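Local coordinates for protein probable mRNA-capping enzyme (Acanthamoeba polyphaga mimivirus, PDB 3BGY) that removes the terminal phosphate from the 5'-triphosphate end of mRNA, the first step of cap formation, through its N-terminal tunnel-type triphosphatase domain, at residues L72-I77 and G95-K100; F89-I94 and Y172-R177; Y84-F89 and V114-S119. One frame throughout, in Å; residues are numbered along the deposited sequence. Where two conformers were deposited one is given.

Contact 1: L72-I77 and G95-K100; sequences LDISLI and GEFITK
Phe-97 of helix 91-101 points its ring at Leu-72 and Ile-74, two residues of strand 66-77 that look outward from the barrel of this tunnel triphosphatase. It is a worked example of a helix closing over a barrel wall: a single aromatic ring packs against two aliphatic residues placed two apart on the strand. Ile-74 CD1 lies over one face of the ring, but the nearest approach is by Ile-74 CG1, 4.1 Å from Phe-97 CZ, and the chains of Ile-74 and Phe-97 run past one another in opposite senses. Leu-72 meets the ring differently. Its side chain crosses that of Phe-97 at about a right angle, and Leu-72 CD2 comes to 3.8 Å from Phe-97 CD2, along a line oblique to the ring. With CG of Phe-97 anti to the backbone N (chi1 175°), the ring is carried off the helix toward the strand, where both residues can reach its CD2-CE2-CZ side.

All three residues are buried, no hydrogen bond crosses between the two segments, and the surface enclosed is 142 Å². Phe-101, whose ring meets that of Phe-97, and Ile-199 extend the apolar cluster. The intervening Asp-73 points to the other side of the strand, into the barrel, where its OD1 is hydrogen-bonded to Ser-87 OG. Ile-74 has a chi2 of 101°, which places CD1 between two staggered positions, over the face of the Phe-97 ring.

Contact 2: F89-I94 and Y172-R177; sequences FNQEQI and YRYKTR
The Phe-89 ring receives Arg-177 at its edge and stacks with the ring of Tyr-71. Arg-177 NH2 lies near the ring plane, 3.8 Å from Phe-89 CE2, and the guanidinium is inclined by 37° to the ring, so the two flat groups do not lie face to face. Arg-177 was modelled in two conformers, and this approach describes one of them. Tyr-174 too is met at its edge: Ile-94 CD1 sits near the ring plane, 4.3 Å from Tyr-174 CE1. Beyond that edge, the phenol oxygen approaches the amide of Gln-91. Tyr-174 OH and Gln-91 OE1 are 3.5 Å apart, a weak bond at most, with amide and ring planes turned 58° against each other.

These groups join the start of helix 91-101 to strand 169-183 of the closed antiparallel barrel that forms the triphosphatase tunnel. Tyr-174, Gln-91 and Ile-94 meet on its outer face, while Phe-89 and Arg-177 meet on the side of the strands that faces the tunnel, beside Tyr-71. The helix opens with Asn-90 as its N-cap: Asn-90 OD1 accepts from Gln-93 N at 2.9 Å, the donor lying in the carbonyl plane. Gln-91, in the first turn, bends at chi2 (-58°), which folds its amide back toward the carbonyl of Phe-89, two residues earlier. There Gln-91 NE2 donates to Phe-89 O at 2.9 Å, from above the carbonyl plane, and it also bonds to Asn-70 O of strand 66-77. Two acceptors hold the NE2 end, which is consistent with OE1 facing Tyr-174 OH. Asn-70 serves the barrel strand as well, since its OD1 accepts from Thr-176 OG1. Ile-94, one helical turn after Asn-90, is buried, whereas Gln-91 stands at the exposed margin of the contact.

Contact 3: Y84-F89 and V114-S119; sequences YRVSLF and VSLDPS
The outer wall of the triphosphatase barrel is covered here by the end of helix 106-115 and the loop that follows it, which pack on strand 83-88. The strand presents three residues to them, Tyr-84, Val-86 and Leu-88, and the covering segment answers with two, Val-114 and Leu-116. Val-114 lies over one face of the tyrosine ring: its CG1 is 4.0 Å from Tyr-84 CE2, the two side chains crossing obliquely. Farther along, Leu-116 reaches the strand with one methyl that serves two partners. Leu-116 CD1 is 3.9 Å from Val-86 CG1 and 4.2 Å from Leu-88 CD2; the valine and Leu-116 side chains meet at about a right angle. The leucine CG is anti to its own carbonyl carbon (chi1 -69°), and its extended chi2 carries CD1 out to the strand.

A water completes the join at the polar end of the ring. It lies in the ring plane beyond the phenol oxygen and donates to Leu-116 O at 2.7 Å, while Tyr-84 OH donates to it over a distance so short that its exact length is doubtful. Leu-116 O is gripped a second time by Lys-161 NZ, which also bonds to Val-114 O, so the lysine ties together the two carbonyls flanking Ser-115. In all, 194 Å² is buried between the segments. Strand 83-88 lies between strands 122-136 and 66-77, its Tyr-84 and Val-86 touching Ile-124 and Ile-122 of the first and its Leu-88 touching Ile-74 of the second; Val-114 reaches past it to Leu-76 of strand 66-77.

Read from the N terminus, strand 66-77 turns into strand 83-88, and the chain then leaves the barrel for helices 91-101 and 106-115. Contact 1 closes the first loop, bringing helix 91-101 back onto strand 66-77 across 17 intervening residues. Contact 3 opens inside that loop and closes beyond it, at the end of the second helix. Contact 2 starts at Phe-89, which ends the strand segment of contact 3, and spans 77 residues to strand 169-183. No pair nests; every pair crosses. The three strands reached are consecutive in the barrel, with 66-77 in the middle, and are cross-tied by bonds such as Asp-73 N to Arg-173 O and Leu-76 N to Tyr-84 O.

Contact 1: L72-I77 and G95-K100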
# COMPACT_ATOMS: atom_id res chain seq x y z
N LEU A 72 -8.87 -4.46 -6.93
CA LEU A 72 -7.99 -4.29 -8.08
C LEU A 72 -7.42 -2.85 -8.10
O LEU A 72 -8.18 -1.87 -8.11
CB LEU A 72 -8.77 -4.54 -9.39
CG LEU A 72 -7.97 -4.28 -10.67
CD1 LEU A 72 -6.84 -5.26 -10.79
CD2 LEU A 72 -8.87 -4.32 -11.90
N ASP A 73 -6.09 -2.74 -8.07
CA ASP A 73 -5.41 -1.44 -8.17
C ASP A 73 -4.99 -1.20 -9.61
O ASP A 73 -4.34 -2.05 -10.21
CB ASP A 73 -4.11 -1.40 -7.36
CG ASP A 73 -4.32 -1.02 -5.92
OD1 ASP A 73 -5.44 -0.63 -5.55
OD2 ASP A 73 -3.34 -1.09 -5.15
N ILE A 74 -5.32 -0.02 -10.14
CA ILE A 74 -4.93 0.33 -11.50
C ILE A 74 -4.09 1.58 -11.31
O ILE A 74 -4.57 2.61 -10.85
CB ILE A 74 -6.14 0.64 -12.43
CG1 ILE A 74 -7.08 -0.56 -12.50
CG2 ILE A 74 -5.65 0.88 -13.86
CD1 ILE A 74 -8.29 -0.43 -11.63
N SER A 75 -2.80 1.45 -11.61
CA SER A 75 -1.91 2.58 -11.44
C SER A 75 -1.50 3.18 -12.77
O SER A 75 -1.02 2.45 -13.65
CB SER A 75 -0.64 2.14 -10.72
OG SER A 75 -0.92 1.65 -9.42
N LEU A 76 -1.68 4.49 -12.91
CA LEU A 76 -1.22 5.21 -14.10
C LEU A 76 0.10 5.83 -13.70
O LEU A 76 0.15 6.63 -12.77
CB LEU A 76 -2.18 6.31 -14.52
CG LEU A 76 -3.63 5.92 -14.74
CD1 LEU A 76 -4.34 7.19 -15.20
CD2 LEU A 76 -3.78 4.80 -15.79
N ILE A 77 1.16 5.43 -14.40
CA ILE A 77 2.52 5.88 -14.09
C ILE A 77 2.98 6.89 -15.13
O ILE A 77 3.15 6.57 -16.29
CB ILE A 77 3.48 4.67 -14.01
CG1 ILE A 77 2.91 3.64 -13.02
CG2 ILE A 77 4.89 5.12 -13.51
CD1 ILE A 77 3.41 2.24 -13.26
N GLY A 95 -14.98 -7.07 -12.28
CA GLY A 95 -15.29 -7.99 -13.37
C GLY A 95 -15.69 -7.26 -14.63
O GLY A 95 -15.27 -7.63 -15.72
N GLU A 96 -16.46 -6.18 -14.45
CA GLU A 96 -16.92 -5.34 -15.56
C GLU A 96 -15.78 -4.61 -16.23
O GLU A 96 -15.72 -4.52 -17.45
CB GLU A 96 -17.98 -4.35 -15.10
CG GLU A 96 -19.36 -4.97 -14.94
CD GLU A 96 -20.44 -3.93 -14.69
OE1 GLU A 96 -20.45 -2.89 -15.38
OE2 GLU A 96 -21.28 -4.17 -13.80
N PHE A 97 -14.83 -4.14 -15.41
CA PHE A 97 -13.65 -3.45 -15.90
C PHE A 97 -12.80 -4.40 -16.75
O PHE A 97 -12.39 -4.03 -17.85
CB PHE A 97 -12.83 -2.89 -14.73
CG PHE A 97 -11.52 -2.25 -15.14
CD1 PHE A 97 -11.48 -0.94 -15.61
CD2 PHE A 97 -10.33 -3.00 -15.10
CE1 PHE A 97 -10.26 -0.36 -16.05
CE2 PHE A 97 -9.10 -2.43 -15.53
CZ PHE A 97 -9.07 -1.12 -16.01
N ILE A 98 -12.52 -5.59 -16.22
CA ILE A 98 -11.71 -6.59 -16.92
C ILE A 98 -12.33 -7.02 -18.25
O ILE A 98 -11.64 -6.99 -19.27
CB ILE A 98 -11.41 -7.83 -16.03
CG1 ILE A 98 -10.52 -7.42 -14.85
CG2 ILE A 98 -10.73 -8.98 -16.85
CD1 ILE A 98 -10.34 -8.48 -13.80
N THR A 99 -13.61 -7.37 -18.25
CA THR A 99 -14.29 -7.80 -19.47
C THR A 99 -14.37 -6.69 -20.52
O THR A 99 -14.09 -6.94 -21.70
CB THR A 99 -15.72 -8.35 -19.19
OG1 THR A 99 -16.50 -7.37 -18.50
CG2 THR A 99 -15.66 -9.62 -18.37
N LYS A 100 -14.67 -5.47 -20.08
CA LYS A 100 -14.78 -4.31 -20.98
C LYS A 100 -13.44 -3.81 -21.53
O LYS A 100 -13.34 -3.52 -22.73
CB LYS A 100 -15.52 -3.15 -20.29
CG LYS A 100 -15.88 -1.97 -21.22
CD LYS A 100 -16.71 -0.89 -20.54
CE LYS A 100 -17.07 0.22 -21.54
NZ LYS A 100 -17.92 1.30 -20.95

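Contact 2: F89-I94 and Y172-R177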
# COMPACT_ATOMS: atom_id res chain seq x y z
N PHE A 89 -12.99 -1.67 -5.27
CA PHE A 89 -13.36 -2.63 -4.23
C PHE A 89 -14.63 -3.42 -4.51
O PHE A 89 -14.89 -4.44 -3.87
CB PHE A 89 -13.49 -1.92 -2.87
CG PHE A 89 -12.18 -1.48 -2.28
CD1 PHE A 89 -11.64 -0.23 -2.63
CD2 PHE A 89 -11.48 -2.29 -1.36
CE1 PHE A 89 -10.42 0.22 -2.07
CE2 PHE A 89 -10.26 -1.84 -0.79
CZ PHE A 89 -9.73 -0.59 -1.14
N ASN A 90 -15.44 -2.93 -5.44
CA ASN A 90 -16.69 -3.64 -5.75
C ASN A 90 -16.37 -4.78 -6.74
O ASN A 90 -15.92 -4.52 -7.84
CB ASN A 90 -17.70 -2.64 -6.32
CG ASN A 90 -19.01 -3.29 -6.69
OD1 ASN A 90 -19.14 -3.84 -7.77
ND2 ASN A 90 -19.97 -3.27 -5.77
N GLN A 91 -16.63 -6.03 -6.34
CA GLN A 91 -16.33 -7.21 -7.18
C GLN A 91 -17.00 -7.27 -8.54
O GLN A 91 -16.37 -7.68 -9.51
CB GLN A 91 -16.54 -8.51 -6.39
CG GLN A 91 -15.91 -8.54 -4.98
CD GLN A 91 -14.41 -8.29 -4.98
OE1 GLN A 91 -13.64 -9.06 -5.56
NE2 GLN A 91 -13.99 -7.18 -4.35
N GLU A 92 -18.24 -6.77 -8.62
CA GLU A 92 -18.97 -6.74 -9.89
C GLU A 92 -18.31 -5.71 -10.83
O GLU A 92 -18.11 -5.99 -12.01
CB GLU A 92 -20.44 -6.39 -9.64
CG GLU A 92 -21.34 -6.48 -10.88
CD GLU A 92 -22.83 -6.37 -10.57
OE1 GLU A 92 -23.22 -6.09 -9.41
OE2 GLU A 92 -23.63 -6.56 -11.51
N GLN A 93 -17.85 -4.58 -10.26
CA GLN A 93 -17.19 -3.51 -11.01
C GLN A 93 -15.81 -3.96 -11.53
O GLN A 93 -15.43 -3.60 -12.65
CB GLN A 93 -17.06 -2.25 -10.14
CG GLN A 93 -16.44 -1.04 -10.86
CD GLN A 93 -16.72 0.28 -10.20
OE1 GLN A 93 -16.95 0.36 -8.99
NE2 GLN A 93 -16.73 1.34 -11.00
N ILE A 94 -15.10 -4.76 -10.73
CA ILE A 94 -13.78 -5.32 -11.10
C ILE A 94 -13.96 -6.21 -12.33
O ILE A 94 -13.25 -6.05 -13.33
CB ILE A 94 -13.15 -6.16 -9.93
CG1 ILE A 94 -12.79 -5.27 -8.74
CG2 ILE A 94 -11.86 -6.90 -10.41
CD1 ILE A 94 -12.48 -6.03 -7.45
N TYR A 172 -1.27 -3.18 -13.12
CA TYR A 172 -2.43 -3.78 -12.46
C TYR A 172 -2.01 -4.67 -11.32
O TYR A 172 -1.04 -5.42 -11.46
CB TYR A 172 -3.23 -4.64 -13.44
CG TYR A 172 -3.64 -3.87 -14.66
CD1 TYR A 172 -4.81 -3.09 -14.66
CD2 TYR A 172 -2.82 -3.85 -15.82
CE1 TYR A 172 -5.16 -2.30 -15.76
CE2 TYR A 172 -3.17 -3.05 -16.96
CZ TYR A 172 -4.34 -2.29 -16.90
OH TYR A 172 -4.72 -1.53 -17.97
N ARG A 173 -2.64 -4.50 -10.17
CA ARG A 173 -2.35 -5.35 -9.03
C ARG A 173 -3.66 -5.79 -8.42
O ARG A 173 -4.44 -4.95 -8.00
CB ARG A 173 -1.50 -4.63 -7.97
CG ARG A 173 -0.06 -4.41 -8.41
CD ARG A 173 0.79 -3.79 -7.34
NE ARG A 173 2.17 -3.69 -7.81
CZ ARG A 173 3.01 -2.70 -7.51
NH1 ARG A 173 2.63 -1.70 -6.72
NH2 ARG A 173 4.22 -2.69 -8.05
N TYR A 174 -3.91 -7.10 -8.43
CA TYR A 174 -5.11 -7.66 -7.83
C TYR A 174 -4.64 -8.11 -6.45
O TYR A 174 -3.73 -8.96 -6.32
CB TYR A 174 -5.67 -8.84 -8.61
CG TYR A 174 -6.99 -9.32 -8.04
CD1 TYR A 174 -8.12 -8.51 -8.07
CD2 TYR A 174 -7.09 -10.57 -7.39
CE1 TYR A 174 -9.34 -8.91 -7.47
CE2 TYR A 174 -8.31 -10.99 -6.78
CZ TYR A 174 -9.42 -10.16 -6.82
OH TYR A 174 -10.60 -10.58 -6.24
N LYS A 175 -5.31 -7.60 -5.43
CA LYS A 175 -4.90 -7.86 -4.06
C LYS A 175 -5.93 -8.44 -3.12
O LYS A 175 -7.10 -8.09 -3.23
CB LYS A 175 -4.48 -6.52 -3.46
CG LYS A 175 -3.20 -5.91 -4.08
CD LYS A 175 -2.84 -4.61 -3.40
CE LYS A 175 -1.57 -4.02 -3.97
NZ LYS A 175 -1.15 -2.79 -3.24
N THR A 176 -5.48 -9.34 -2.23
CA THR A 176 -6.32 -9.87 -1.15
C THR A 176 -5.54 -9.39 0.06
O THR A 176 -4.45 -9.91 0.36
CB THR A 176 -6.49 -11.41 -1.18
OG1 THR A 176 -7.18 -11.76 -2.39
CG2 THR A 176 -7.35 -11.87 0.03
N ARG A 177 -6.15 -8.48 0.79
CA ARG A 177 -5.50 -7.88 1.94
C ARG A 177 -6.22 -8.21 3.22
O ARG A 177 -7.43 -8.43 3.24
CB ARG A 177 -5.44 -6.36 1.73
CG ARG A 177 -4.70 -5.53 2.79
CD ARG A 177 -4.75 -4.04 2.46
NE ARG A 177 -6.12 -3.52 2.40
CZ ARG A 177 -6.46 -2.29 2.02
NH1 ARG A 177 -5.53 -1.41 1.67
NH2 ARG A 177 -7.73 -1.92 2.02

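Contact 3: Y84-F89 and V114-S119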
# COMPACT_ATOMS: atom_id res chain seq x y z
N TYR A 84 -1.01 7.95 -10.43
CA TYR A 84 -2.43 8.24 -10.17
C TYR A 84 -3.01 6.83 -10.06
O TYR A 84 -2.99 6.07 -11.04
CB TYR A 84 -3.08 9.00 -11.36
CG TYR A 84 -4.51 9.46 -11.06
CD1 TYR A 84 -4.76 10.69 -10.44
CD2 TYR A 84 -5.60 8.67 -11.46
CE1 TYR A 84 -6.11 11.13 -10.22
CE2 TYR A 84 -6.94 9.10 -11.26
CZ TYR A 84 -7.17 10.32 -10.64
OH TYR A 84 -8.46 10.75 -10.46
N ARG A 85 -3.42 6.45 -8.86
CA ARG A 85 -3.92 5.09 -8.63
C ARG A 85 -5.38 4.99 -8.20
O ARG A 85 -5.80 5.67 -7.28
CB ARG A 85 -3.05 4.39 -7.58
CG ARG A 85 -3.40 2.91 -7.28
CD ARG A 85 -2.60 2.39 -6.11
NE ARG A 85 -2.99 3.05 -4.86
CZ ARG A 85 -2.39 2.84 -3.68
NH1 ARG A 85 -1.38 1.98 -3.58
NH2 ARG A 85 -2.81 3.48 -2.61
N VAL A 86 -6.13 4.13 -8.88
CA VAL A 86 -7.51 3.88 -8.53
C VAL A 86 -7.63 2.45 -7.96
O VAL A 86 -7.11 1.50 -8.57
CB VAL A 86 -8.43 4.03 -9.76
CG1 VAL A 86 -9.82 3.50 -9.47
CG2 VAL A 86 -8.51 5.48 -10.16
N SER A 87 -8.28 2.30 -6.81
CA SER A 87 -8.51 0.98 -6.23
C SER A 87 -10.00 0.68 -6.34
O SER A 87 -10.81 1.44 -5.81
CB SER A 87 -8.10 0.95 -4.75
OG SER A 87 -6.76 1.39 -4.60
N LEU A 88 -10.34 -0.42 -7.00
CA LEU A 88 -11.74 -0.84 -7.18
C LEU A 88 -12.05 -1.94 -6.19
O LEU A 88 -11.48 -3.03 -6.28
CB LEU A 88 -11.95 -1.33 -8.61
CG LEU A 88 -11.71 -0.33 -9.73
CD1 LEU A 88 -11.97 -0.99 -11.09
CD2 LEU A 88 -12.63 0.89 -9.56
N PHE A 89 -12.99 -1.67 -5.27
CA PHE A 89 -13.36 -2.63 -4.23
C PHE A 89 -14.63 -3.42 -4.51
O PHE A 89 -14.89 -4.44 -3.87
CB PHE A 89 -13.49 -1.92 -2.87
CG PHE A 89 -12.18 -1.48 -2.28
CD1 PHE A 89 -11.64 -0.23 -2.63
CD2 PHE A 89 -11.48 -2.29 -1.36
CE1 PHE A 89 -10.42 0.22 -2.07
CE2 PHE A 89 -10.26 -1.84 -0.79
CZ PHE A 89 -9.73 -0.59 -1.14
N VAL A 114 -8.98 8.30 -15.13
CA VAL A 114 -9.04 9.67 -14.64
C VAL A 114 -10.46 10.27 -14.64
O VAL A 114 -10.69 11.31 -14.03
CB VAL A 114 -8.05 10.65 -15.34
CG1 VAL A 114 -6.62 10.19 -15.14
CG2 VAL A 114 -8.37 10.83 -16.83
N SER A 115 -11.41 9.57 -15.27
CA SER A 115 -12.81 10.04 -15.34
C SER A 115 -13.61 9.61 -14.12
O SER A 115 -14.65 10.19 -13.82
CB SER A 115 -13.50 9.53 -16.61
OG SER A 115 -14.02 8.21 -16.45
N LEU A 116 -13.13 8.57 -13.42
CA LEU A 116 -13.81 8.05 -12.25
C LEU A 116 -13.87 9.00 -11.09
O LEU A 116 -12.92 9.72 -10.79
CB LEU A 116 -13.18 6.71 -11.78
CG LEU A 116 -13.36 5.46 -12.66
CD1 LEU A 116 -12.61 4.28 -12.04
CD2 LEU A 116 -14.84 5.12 -12.79
N ASP A 117 -15.05 9.04 -10.48
CA ASP A 117 -15.30 9.84 -9.30
C ASP A 117 -15.09 8.92 -8.10
O ASP A 117 -15.44 7.74 -8.16
CB ASP A 117 -16.76 10.35 -9.29
CG ASP A 117 -16.99 11.49 -10.26
OD1 ASP A 117 -16.09 12.34 -10.42
OD2 ASP A 117 -18.09 11.54 -10.84
N PRO A 118 -14.47 9.43 -7.02
CA PRO A 118 -14.23 8.63 -5.82
C PRO A 118 -15.52 8.37 -5.04
O PRO A 118 -16.47 9.15 -5.12
CB PRO A 118 -13.26 9.49 -5.02
CG PRO A 118 -13.64 10.89 -5.46
CD PRO A 118 -13.84 10.76 -6.90
N SER A 119 -15.57 7.21 -4.38
CA SER A 119 -16.71 6.80 -3.57
C SER A 119 -16.13 5.81 -2.57
O SER A 119 -14.91 5.55 -2.58
CB SER A 119 -17.76 6.11 -4.45
OG SER A 119 -17.24 4.91 -5.00
O HOH W 1 -10.33 9.39 -11.25